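Local atomic coordinates of cytochrome c-552 Ks_3358 (Candidatus Kuenenia stuttgartiensis, PDB entry 5MXZ), a protein that binds a covalently attached heme c and probably carries electrons, as expected of a small c-type cytochrome from an anammox bacterium. Residues 4-7 with 8-11. The protein carries 1 engineered substitution. Residues are numbered along the deposited sequence; the frame is centred on the assembly and turned at random.
Sequences DGMK and LFLQ. Engineered in segment 8-11: Phe9 (natural residue Tyr).
The ring of Phe9, an engineered residue, is met obliquely by the sulfur of Met6: SD lies 5.5 Å from the ring centroid and 55° off its normal, a Met-aromatic contact. Both residues lie on helix 5-12, the N-terminal helix of this cytochrome c domain, which leads into the heme-binding Cys13. The Met6 chain leaves with CG anti to the backbone N, and the bend at the next bond brings SD to 4.2 Å from Leu10 CG. Val79 of helix 77-80 touches both Met6 and Phe9, joining the first helix to one near the C-terminus. On another flank, the flat amide of Gln11, a residue of a zinc site with His12, crosses the aliphatic part of Lys7 at a slant, its NE2 3.6 Å from Lys7 CE. Four i to i+4 backbone bonds hold the first turns of the helix, among them Leu10 N to Met6 O at 2.9 Å and Phe9 N to Gly5 O at 3.0 Å. Asp4 is the N-cap: its OD1 accepts from Lys7 N at 3.2 Å in a nearly straight bond (162° at the hydrogen), with the donor above the carboxylate plane, 70° out of it.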
loop_
_atom_site.group_PDB
_atom_site.type_symbol
_atom_site.label_atom_id
_atom_site.label_comp_id
_atom_site.label_asym_id
_atom_site.label_seq_id
_atom_site.Cartn_x
_atom_site.Cartn_y
_atom_site.Cartn_z
ATOM N N ASP A 4 -2.014 3.729 -14.412
ATOM C CA ASP A 4 -2.761 2.564 -13.949
ATOM C C ASP A 4 -2.311 2.222 -12.527
ATOM O O ASP A 4 -1.194 1.737 -12.314
ATOM C CB ASP A 4 -2.568 1.373 -14.902
ATOM C CG ASP A 4 -3.519 0.202 -14.611
ATOM O OD1 ASP A 4 -3.913 -0.024 -13.440
ATOM O OD2 ASP A 4 -3.867 -0.518 -15.572
ATOM N N GLY A 5 -3.197 2.492 -11.569
ATOM C CA GLY A 5 -2.952 2.241 -10.148
ATOM C C GLY A 5 -2.692 0.782 -9.818
ATOM O O GLY A 5 -1.776 0.477 -9.047
ATOM N N MET A 6 -3.490 -0.114 -10.408
ATOM C CA MET A 6 -3.345 -1.555 -10.179
ATOM C C MET A 6 -2.031 -2.098 -10.751
ATOM O O MET A 6 -1.398 -2.953 -10.122
ATOM C CB MET A 6 -4.563 -2.334 -10.708
ATOM C CG MET A 6 -4.561 -3.841 -10.428
ATOM S SD MET A 6 -4.201 -4.340 -8.725
ATOM C CE MET A 6 -5.816 -4.182 -7.969
ATOM N N LYS A 7 -1.623 -1.585 -11.918
ATOM C CA LYS A 7 -0.338 -1.956 -12.539
ATOM C C LYS A 7 0.844 -1.572 -11.640
ATOM O O LYS A 7 1.786 -2.352 -11.486
ATOM C CB LYS A 7 -0.197 -1.361 -13.955
ATOM C CG LYS A 7 1.106 -1.727 -14.666
ATOM C CD LYS A 7 0.973 -1.818 -16.181
ATOM C CE LYS A 7 2.266 -2.355 -16.790
ATOM N NZ LYS A 7 2.189 -2.602 -18.259
ATOM N N LEU A 8 0.769 -0.382 -11.035
ATOM C CA LEU A 8 1.763 0.069 -10.052
ATOM C C LEU A 8 1.797 -0.831 -8.821
ATOM O O LEU A 8 2.877 -1.142 -8.313
ATOM C CB LEU A 8 1.509 1.523 -9.629
ATOM C CG LEU A 8 1.709 2.639 -10.654
ATOM C CD1 LEU A 8 1.065 3.913 -10.128
ATOM C CD2 LEU A 8 3.181 2.860 -10.988
ATOM N N PHE A 9 0.618 -1.255 -8.358
ATOM C CA PHE A 9 0.500 -2.125 -7.187
ATOM C C PHE A 9 1.127 -3.496 -7.433
ATOM O O PHE A 9 1.819 -4.026 -6.567
ATOM C CB PHE A 9 -0.965 -2.280 -6.766
ATOM C CG PHE A 9 -1.147 -2.939 -5.423
ATOM C CD1 PHE A 9 -1.165 -2.175 -4.250
ATOM C CD2 PHE A 9 -1.313 -4.322 -5.324
ATOM C CE1 PHE A 9 -1.337 -2.777 -3.006
ATOM C CE2 PHE A 9 -1.477 -4.929 -4.082
ATOM C CZ PHE A 9 -1.490 -4.155 -2.923
ATOM N N LEU A 10 0.870 -4.054 -8.617
ATOM C CA LEU A 10 1.417 -5.349 -9.022
ATOM C C LEU A 10 2.939 -5.300 -9.175
ATOM O O LEU A 10 3.627 -6.283 -8.882
ATOM C CB LEU A 10 0.744 -5.845 -10.316
ATOM C CG LEU A 10 -0.770 -6.130 -10.329
ATOM C CD1 LEU A 10 -1.294 -6.354 -11.742
ATOM C CD2 LEU A 10 -1.149 -7.296 -9.423
ATOM N N GLN A 11 3.445 -4.147 -9.614
ATOM C CA GLN A 11 4.880 -3.898 -9.787
ATOM C C GLN A 11 5.625 -3.670 -8.472
ATOM O O GLN A 11 6.757 -4.131 -8.321
ATOM C CB GLN A 11 5.109 -2.682 -10.693
ATOM C CG GLN A 11 4.949 -2.930 -12.191
ATOM C CD GLN A 11 4.860 -1.645 -13.021
ATOM O OE1 GLN A 11 4.839 -0.525 -12.491
ATOM N NE2 GLN A 11 4.807 -1.809 -14.342
#